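Local coordinates for protein putative anti-sigma factor antagonist TM1081 (PDB 3F43) that may act as an anti-anti-sigma factor, countering an anti-sigma factor so that a sigma factor is released from inhibition, at residues A36-L48 against F68-I80. Residues are numbered along the deposited sequence; the frame is centred on the assembly and turned at random.
Sequences AHLFKKWVFDEFL and FSLGVIVNILKSI
The F44 ring lies edge-on to the backbone O of N75, with CZ 3.6 Å from it, and the backbone O of K40, in its own helix, also sits at the edge in plane. This is a worked example, from a STAS domain of SpoIIAA-like fold, of how two nearly parallel helices pack side by side against a beta-sheet: the axes of segments 36-48 and 68-80 run 14° apart and approach to 9.4 Å. L48 CD1 covers one face of F44, 3.5 Å above the ring centre, while I76 CG1 and S79 CB approach obliquely. The F39 ring, by contrast, carries V43 CG2 on one face and meets V72 CG1 near its plane at the edge. With CG beside the backbone N, the F44 torsion (chi1 -80°) carries the ring across to N75, I76 and S79; an alanine here would probably open a gap beside S79 and I76 and leave L48 CD1 without the ring beneath it. Deeper in, the V43 and I76 side chains cross at about a right angle, meeting through CG1 and CD1, and both rest on the sheet, on I55 and F87 respectively. Where the helices start, A36 sets its CB 3.9 Å from F68 CB. V72 then wedges between A36 and K40, its CG2 3.4 Å from the backbone O of A36. At the other end, L48 CD2 lies 3.7 Å from I80 CG1.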
ATOM      1  N   ALA A  36       6.060  -4.050  -9.025  1.00 20.28           N
ATOM      2  CA  ALA A  36       5.461  -4.414  -7.757  1.00 20.41           C
ATOM      3  C   ALA A  36       4.561  -5.634  -7.841  1.00 19.51           C
ATOM      4  O   ALA A  36       4.702  -6.540  -7.055  1.00 23.18           O
ATOM      5  CB  ALA A  36       4.711  -3.226  -7.125  1.00 22.05           C
ATOM      6  N   HIS A  37       3.623  -5.657  -8.797  1.00 19.95           N
ATOM      7  CA  HIS A  37       2.708  -6.809  -8.930  1.00 20.73           C
ATOM      8  C   HIS A  37       3.467  -8.071  -9.280  1.00 21.18           C
ATOM      9  O   HIS A  37       3.215  -9.133  -8.714  1.00 21.93           O
ATOM     10  CB  HIS A  37       1.636  -6.568  -9.982  1.00 18.39           C
ATOM     11  CG  HIS A  37       0.735  -7.738 -10.184  1.00 23.51           C
ATOM     12  ND1 HIS A  37      -0.021  -8.276  -9.151  1.00 24.53           N
ATOM     13  CD2 HIS A  37       0.492  -8.500 -11.274  1.00 22.20           C
ATOM     14  CE1 HIS A  37      -0.688  -9.317  -9.617  1.00 23.51           C
ATOM     15  NE2 HIS A  37      -0.385  -9.484 -10.896  1.00 23.34           N
ATOM     16  N   LEU A  38       4.433  -7.968 -10.184  1.00 19.60           N
ATOM     17  CA  LEU A  38       5.251  -9.141 -10.550  1.00 20.04           C
ATOM     18  C   LEU A  38       5.963  -9.740  -9.339  1.00 21.02           C
ATOM     19  O   LEU A  38       5.990 -10.967  -9.156  1.00 21.37           O
ATOM     20  CB  LEU A  38       6.288  -8.728 -11.600  1.00 21.91           C
ATOM     21  CG  LEU A  38       7.142  -9.855 -12.191  1.00 20.08           C
ATOM     22  CD1 LEU A  38       6.287 -10.800 -13.025  1.00 22.59           C
ATOM     23  CD2 LEU A  38       8.243  -9.288 -13.044  1.00 22.42           C
ATOM     24  N   PHE A  39       6.548  -8.870  -8.514  1.00 21.07           N
ATOM     25  CA  PHE A  39       7.258  -9.297  -7.318  1.00 20.61           C
ATOM     26  C   PHE A  39       6.307  -9.916  -6.294  1.00 20.40           C
ATOM     27  O   PHE A  39       6.585 -10.974  -5.722  1.00 22.76           O
ATOM     28  CB  PHE A  39       8.055  -8.098  -6.759  1.00 21.63           C
ATOM     29  CG  PHE A  39       8.945  -8.439  -5.573  1.00 21.24           C
ATOM     30  CD1 PHE A  39      10.165  -9.041  -5.753  1.00 26.69           C
ATOM     31  CD2 PHE A  39       8.528  -8.153  -4.304  1.00 27.90           C
ATOM     32  CE1 PHE A  39      10.983  -9.319  -4.650  1.00 27.69           C
ATOM     33  CE2 PHE A  39       9.343  -8.442  -3.195  1.00 27.33           C
ATOM     34  CZ  PHE A  39      10.540  -9.032  -3.391  1.00 25.19           C
ATOM     35  N   LYS A  40       5.193  -9.244  -6.052  1.00 22.40           N
ATOM     36  CA  LYS A  40       4.183  -9.730  -5.104  1.00 21.58           C
ATOM     37  C   LYS A  40       3.702 -11.141  -5.492  1.00 22.05           C
ATOM     38  O   LYS A  40       3.694 -12.058  -4.658  1.00 21.70           O
ATOM     39  CB  LYS A  40       3.004  -8.754  -5.098  1.00 25.47           C
ATOM     40  CG  LYS A  40       1.928  -9.084  -4.054  1.00 25.73           C
ATOM     41  CD  LYS A  40       0.858  -9.987  -4.627  1.00 29.89           C
ATOM     42  CE  LYS A  40      -0.383  -9.985  -3.766  1.00 33.66           C
ATOM     43  NZ  LYS A  40      -1.348 -10.942  -4.360  1.00 34.69           N
ATOM     44  N   LYS A  41       3.320 -11.304  -6.751  1.00 21.14           N
ATOM     45  CA  LYS A  41       2.822 -12.592  -7.238  1.00 20.25           C
ATOM     46  C   LYS A  41       3.869 -13.668  -7.064  1.00 22.33           C
ATOM     47  O   LYS A  41       3.566 -14.745  -6.616  1.00 22.04           O
ATOM     48  CB  LYS A  41       2.365 -12.489  -8.680  1.00 23.13           C
ATOM     49  CG  LYS A  41       1.747 -13.756  -9.194  1.00 25.08           C
ATOM     50  CD  LYS A  41       1.080 -13.542 -10.540  1.00 24.79           C
ATOM     51  CE  LYS A  41       0.886 -14.865 -11.287  1.00 28.18           C
ATOM     52  NZ  LYS A  41       0.316 -15.962 -10.433  1.00 35.18           N
ATOM     53  N   TRP A  42       5.114 -13.320  -7.336  1.00 20.23           N
ATOM     54  CA  TRP A  42       6.239 -14.244  -7.170  1.00 20.87           C
ATOM     55  C   TRP A  42       6.449 -14.659  -5.699  1.00 20.37           C
ATOM     56  O   TRP A  42       6.535 -15.882  -5.410  1.00 21.81           O
ATOM     57  CB  TRP A  42       7.499 -13.644  -7.786  1.00 22.22           C
ATOM     58  CG  TRP A  42       8.758 -14.460  -7.599  1.00 20.27           C
ATOM     59  CD1 TRP A  42       9.120 -15.587  -8.284  1.00 24.51           C
ATOM     60  CD2 TRP A  42       9.784 -14.215  -6.652  1.00 22.42           C
ATOM     61  NE1 TRP A  42      10.328 -16.050  -7.833  1.00 25.81           N
ATOM     62  CE2 TRP A  42      10.776 -15.221  -6.845  1.00 22.71           C
ATOM     63  CE3 TRP A  42      10.010 -13.217  -5.703  1.00 25.49           C
ATOM     64  CZ2 TRP A  42      11.935 -15.275  -6.083  1.00 24.81           C
ATOM     65  CZ3 TRP A  42      11.166 -13.275  -4.948  1.00 27.39           C
ATOM     66  CH2 TRP A  42      12.123 -14.299  -5.162  1.00 25.05           C
ATOM     67  N   VAL A  43       6.386 -13.701  -4.777  1.00 19.89           N
ATOM     68  CA  VAL A  43       6.579 -14.034  -3.361  1.00 20.44           C
ATOM     69  C   VAL A  43       5.431 -14.947  -2.880  1.00 20.13           C
ATOM     70  O   VAL A  43       5.650 -15.943  -2.183  1.00 21.72           O
ATOM     71  CB  VAL A  43       6.699 -12.767  -2.474  1.00 22.47           C
ATOM     72  CG1 VAL A  43       6.645 -13.157  -0.952  1.00 21.62           C
ATOM     73  CG2 VAL A  43       7.982 -11.959  -2.853  1.00 20.01           C
ATOM     74  N   PHE A  44       4.210 -14.603  -3.252  1.00 21.19           N
ATOM     75  CA  PHE A  44       3.051 -15.453  -2.915  1.00 21.19           C
ATOM     76  C   PHE A  44       3.118 -16.816  -3.574  1.00 21.57           C
ATOM     77  O   PHE A  44       2.919 -17.853  -2.940  1.00 23.89           O
ATOM     78  CB  PHE A  44       1.717 -14.751  -3.194  1.00 20.54           C
ATOM     79  CG  PHE A  44       1.319 -13.780  -2.109  1.00 21.01           C
ATOM     80  CD1 PHE A  44       1.898 -12.550  -2.004  1.00 25.16           C
ATOM     81  CD2 PHE A  44       0.350 -14.126  -1.180  1.00 23.74           C
ATOM     82  CE1 PHE A  44       1.526 -11.662  -0.973  1.00 24.61           C
ATOM     83  CE2 PHE A  44      -0.004 -13.235  -0.169  1.00 22.90           C
ATOM     84  CZ  PHE A  44       0.560 -12.027  -0.071  1.00 23.04           C
ATOM     85  N   ASP A  45       3.392 -16.858  -4.871  1.00 19.56           N
ATOM     86  CA  ASP A  45       3.415 -18.149  -5.534  1.00 19.93           C
ATOM     87  C   ASP A  45       4.539 -19.068  -5.073  1.00 19.21           C
ATOM     88  O   ASP A  45       4.327 -20.296  -4.912  1.00 20.92           O
ATOM     89  CB  ASP A  45       3.511 -17.999  -7.042  1.00 21.62           C
ATOM     90  CG  ASP A  45       2.262 -17.461  -7.692  1.00 23.82           C
ATOM     91  OD1 ASP A  45       1.166 -17.443  -7.100  1.00 25.94           O
ATOM     92  OD2 ASP A  45       2.384 -17.073  -8.864  1.00 26.11           O
ATOM     93  N   GLU A  46       5.740 -18.518  -4.906  1.00 21.22           N
ATOM     94  CA  GLU A  46       6.912 -19.313  -4.559  1.00 21.65           C
ATOM     95  C   GLU A  46       7.064 -19.650  -3.087  1.00 20.24           C
ATOM     96  O   GLU A  46       7.596 -20.702  -2.756  1.00 23.13           O
ATOM     97  CB  GLU A  46       8.192 -18.587  -5.013  1.00 24.55           C
ATOM     98  CG  GLU A  46       8.255 -18.401  -6.499  1.00 24.78           C
ATOM     99  CD  GLU A  46       8.327 -19.715  -7.265  1.00 33.74           C
ATOM    100  OE1 GLU A  46       9.060 -20.636  -6.834  1.00 32.45           O
ATOM    101  OE2 GLU A  46       7.644 -19.841  -8.294  1.00 36.71           O
ATOM    102  N   PHE A  47       6.624 -18.752  -2.211  1.00 19.50           N
ATOM    103  CA  PHE A  47       6.903 -18.889  -0.805  1.00 20.26           C
ATOM    104  C   PHE A  47       5.604 -18.968   0.015  1.00 18.02           C
ATOM    105  O   PHE A  47       5.332 -19.988   0.628  1.00 20.77           O
ATOM    106  CB  PHE A  47       7.843 -17.782  -0.368  1.00 19.92           C
ATOM    107  CG  PHE A  47       9.088 -17.704  -1.221  1.00 21.15           C
ATOM    108  CD1 PHE A  47       9.928 -18.793  -1.321  1.00 21.47           C
ATOM    109  CD2 PHE A  47       9.361 -16.568  -1.957  1.00 20.64           C
ATOM    110  CE1 PHE A  47      11.036 -18.753  -2.141  1.00 21.82           C
ATOM    111  CE2 PHE A  47      10.465 -16.523  -2.803  1.00 20.73           C
ATOM    112  CZ  PHE A  47      11.295 -17.603  -2.869  1.00 18.95           C
ATOM    113  N   LEU A  48       4.860 -17.865   0.078  1.00 20.28           N
ATOM    114  CA  LEU A  48       3.757 -17.772   1.043  1.00 21.29           C
ATOM    115  C   LEU A  48       2.707 -18.848   0.784  1.00 21.93           C
ATOM    116  O   LEU A  48       2.246 -19.507   1.713  1.00 22.57           O
ATOM    117  CB  LEU A  48       3.122 -16.382   1.032  1.00 22.68           C
ATOM    118  CG  LEU A  48       4.025 -15.252   1.502  1.00 21.36           C
ATOM    119  CD1 LEU A  48       3.454 -13.846   1.282  1.00 24.18           C
ATOM    120  CD2 LEU A  48       4.446 -15.426   2.962  1.00 24.21           C
ATOM    121  N   PHE A  68       3.191   1.690  -4.470  1.00 19.28           N
ATOM    122  CA  PHE A  68       2.980   0.323  -4.934  1.00 21.50           C
ATOM    123  C   PHE A  68       3.880  -0.664  -4.257  1.00 22.99           C
ATOM    124  O   PHE A  68       3.403  -1.740  -3.829  1.00 26.04           O
ATOM    125  CB  PHE A  68       3.112   0.228  -6.479  1.00 21.13           C
ATOM    126  CG  PHE A  68       1.879   0.635  -7.214  1.00 22.08           C
ATOM    127  CD1 PHE A  68       1.405   1.934  -7.148  1.00 24.79           C
ATOM    128  CD2 PHE A  68       1.203  -0.277  -7.994  1.00 24.04           C
ATOM    129  CE1 PHE A  68       0.251   2.293  -7.808  1.00 26.23           C
ATOM    130  CE2 PHE A  68       0.074   0.089  -8.686  1.00 21.72           C
ATOM    131  CZ  PHE A  68      -0.413   1.370  -8.594  1.00 21.54           C
ATOM    132  N   SER A  69       5.142  -0.327  -4.051  1.00 23.26           N
ATOM    133  CA  SER A  69       6.015  -1.276  -3.330  1.00 28.70           C
ATOM    134  C   SER A  69       5.598  -1.335  -1.848  1.00 27.45           C
ATOM    135  O   SER A  69       5.639  -2.404  -1.208  1.00 26.84           O
ATOM    136  CB  SER A  69       7.515  -1.032  -3.549  1.00 37.90           C
ATOM    137  OG  SER A  69       7.886   0.323  -3.766  1.00 26.09           O
ATOM    138  N   LEU A  70       5.101  -0.230  -1.308  1.00 24.96           N
ATOM    139  CA  LEU A  70       4.557  -0.273   0.047  1.00 26.64           C
ATOM    140  C   LEU A  70       3.340  -1.187   0.116  1.00 24.12           C
ATOM    141  O   LEU A  70       3.172  -1.952   1.071  1.00 24.77           O
ATOM    142  CB  LEU A  70       4.128   1.100   0.555  1.00 29.04           C
ATOM    143  CG  LEU A  70       5.165   1.937   1.240  1.00 34.53           C
ATOM    144  CD1 LEU A  70       4.565   3.347   1.501  1.00 35.33           C
ATOM    145  CD2 LEU A  70       5.636   1.245   2.546  1.00 28.99           C
ATOM    146  N   GLY A  71       2.459  -1.125  -0.880  1.00 24.44           N
ATOM    147  CA  GLY A  71       1.298  -1.996  -0.902  1.00 25.62           C
ATOM    148  C   GLY A  71       1.688  -3.471  -0.909  1.00 25.34           C
ATOM    149  O   GLY A  71       1.062  -4.299  -0.229  1.00 25.04           O
ATOM    150  N   VAL A  72       2.749  -3.797  -1.632  1.00 27.24           N
ATOM    151  CA  VAL A  72       3.285  -5.166  -1.641  1.00 26.66           C
ATOM    152  C   VAL A  72       3.802  -5.579  -0.257  1.00 24.26           C
ATOM    153  O   VAL A  72       3.478  -6.669   0.250  1.00 23.99           O
ATOM    154  CB  VAL A  72       4.265  -5.385  -2.761  1.00 31.29           C
ATOM    155  CG1 VAL A  72       4.988  -6.743  -2.584  1.00 33.11           C
ATOM    156  CG2 VAL A  72       3.464  -5.265  -4.115  1.00 30.72           C
ATOM    157  N   ILE A  73       4.573  -4.697   0.383  1.00 22.53           N
ATOM    158  CA  ILE A  73       5.049  -4.944   1.733  1.00 24.24           C
ATOM    159  C   ILE A  73       3.883  -5.198   2.696  1.00 24.16           C
ATOM    160  O   ILE A  73       3.894  -6.154   3.491  1.00 23.00           O
ATOM    161  CB  ILE A  73       5.938  -3.805   2.213  1.00 25.38           C
ATOM    162  CG1 ILE A  73       7.231  -3.822   1.386  1.00 27.84           C
ATOM    163  CG2 ILE A  73       6.221  -3.898   3.711  1.00 26.02           C
ATOM    164  CD1 ILE A  73       8.122  -2.609   1.640  1.00 28.53           C
ATOM    165  N   VAL A  74       2.852  -4.369   2.582  1.00 22.56           N
ATOM    166  CA  VAL A  74       1.663  -4.521   3.389  1.00 22.66           C
ATOM    167  C   VAL A  74       0.979  -5.851   3.129  1.00 22.13           C
ATOM    168  O   VAL A  74       0.541  -6.500   4.063  1.00 23.28           O
ATOM    169  CB  VAL A  74       0.715  -3.308   3.221  1.00 22.76           C
ATOM    170  CG1 VAL A  74      -0.700  -3.608   3.781  1.00 25.37           C
ATOM    171  CG2 VAL A  74       1.333  -2.071   3.859  1.00 24.05           C
ATOM    172  N   ASN A  75       0.887  -6.251   1.853  1.00 23.60           N
ATOM    173  CA  ASN A  75       0.239  -7.515   1.543  1.00 24.47           C
ATOM    174  C   ASN A  75       0.997  -8.694   2.131  1.00 22.88           C
ATOM    175  O   ASN A  75       0.400  -9.653   2.638  1.00 22.17           O
ATOM    176  CB  ASN A  75       0.101  -7.686   0.039  1.00 26.66           C
ATOM    177  CG  ASN A  75      -1.049  -6.896  -0.527  1.00 35.13           C
ATOM    178  OD1 ASN A  75      -2.078  -6.725   0.116  1.00 43.10           O
ATOM    179  ND2 ASN A  75      -0.876  -6.433  -1.753  1.00 41.24           N
ATOM    180  N   ILE A  76       2.317  -8.654   2.054  1.00 22.63           N
ATOM    181  CA  ILE A  76       3.158  -9.698   2.657  1.00 21.08           C
ATOM    182  C   ILE A  76       2.998  -9.741   4.182  1.00 21.25           C
ATOM    183  O   ILE A  76       2.822 -10.815   4.798  1.00 21.20           O
ATOM    184  CB  ILE A  76       4.662  -9.526   2.275  1.00 22.03           C
ATOM    185  CG1 ILE A  76       4.839  -9.720   0.781  1.00 22.80           C
ATOM    186  CG2 ILE A  76       5.579 -10.519   3.033  1.00 22.67           C
ATOM    187  CD1 ILE A  76       6.211  -9.236   0.274  1.00 24.65           C
ATOM    188  N   LEU A  77       3.029  -8.558   4.763  1.00 23.20           N
ATOM    189  CA  LEU A  77       2.858  -8.423   6.191  1.00 22.92           C
ATOM    190  C   LEU A  77       1.524  -8.997   6.663  1.00 21.48           C
ATOM    191  O   LEU A  77       1.467  -9.723   7.666  1.00 21.19           O
ATOM    192  CB  LEU A  77       2.947  -6.951   6.594  1.00 22.34           C
ATOM    193  CG  LEU A  77       2.724  -6.653   8.065  1.00 27.11           C
ATOM    194  CD1 LEU A  77       3.639  -7.494   9.028  1.00 27.55           C
ATOM    195  CD2 LEU A  77       2.922  -5.179   8.295  1.00 29.54           C
ATOM    196  N   LYS A  78       0.448  -8.683   5.931  1.00 22.22           N
ATOM    197  CA  LYS A  78      -0.882  -9.192   6.247  1.00 23.33           C
ATOM    198  C   LYS A  78      -0.920 -10.708   6.189  1.00 20.11           C
ATOM    199  O   LYS A  78      -1.446 -11.351   7.079  1.00 21.30           O
ATOM    200  CB  LYS A  78      -1.929  -8.610   5.284  1.00 24.24           C
ATOM    201  CG  LYS A  78      -2.290  -7.173   5.575  1.00 26.02           C
ATOM    202  CD  LYS A  78      -3.071  -6.503   4.398  1.00 27.91           C
ATOM    203  CE  LYS A  78      -4.443  -7.067   4.172  1.00 36.12           C
ATOM    204  NZ  LYS A  78      -5.209  -6.181   3.203  1.00 38.06           N
ATOM    205  N   SER A  79      -0.327 -11.286   5.145  1.00 21.00           N
ATOM    206  CA  SER A  79      -0.335 -12.735   5.004  1.00 22.06           C
ATOM    207  C   SER A  79       0.416 -13.378   6.161  1.00 20.49           C
ATOM    208  O   SER A  79      -0.054 -14.347   6.785  1.00 20.93           O
ATOM    209  CB  SER A  79       0.306 -13.146   3.679  1.00 22.64           C
ATOM    210  OG  SER A  79       0.430 -14.540   3.593  1.00 22.22           O
ATOM    211  N   ILE A  80       1.619 -12.858   6.424  1.00 21.15           N
ATOM    212  CA  ILE A  80       2.451 -13.437   7.465  1.00 21.13           C
ATOM    213  C   ILE A  80       1.833 -13.273   8.883  1.00 21.67           C
ATOM    214  O   ILE A  80       1.853 -14.207   9.695  1.00 22.51           O
ATOM    215  CB  ILE A  80       3.921 -12.945   7.383  1.00 22.73           C
ATOM    216  CG1 ILE A  80       4.553 -13.514   6.104  1.00 23.47           C
ATOM    217  CG2 ILE A  80       4.702 -13.363   8.603  1.00 21.61           C
ATOM    218  CD1 ILE A  80       6.012 -13.047   5.848  1.00 23.23           C
TER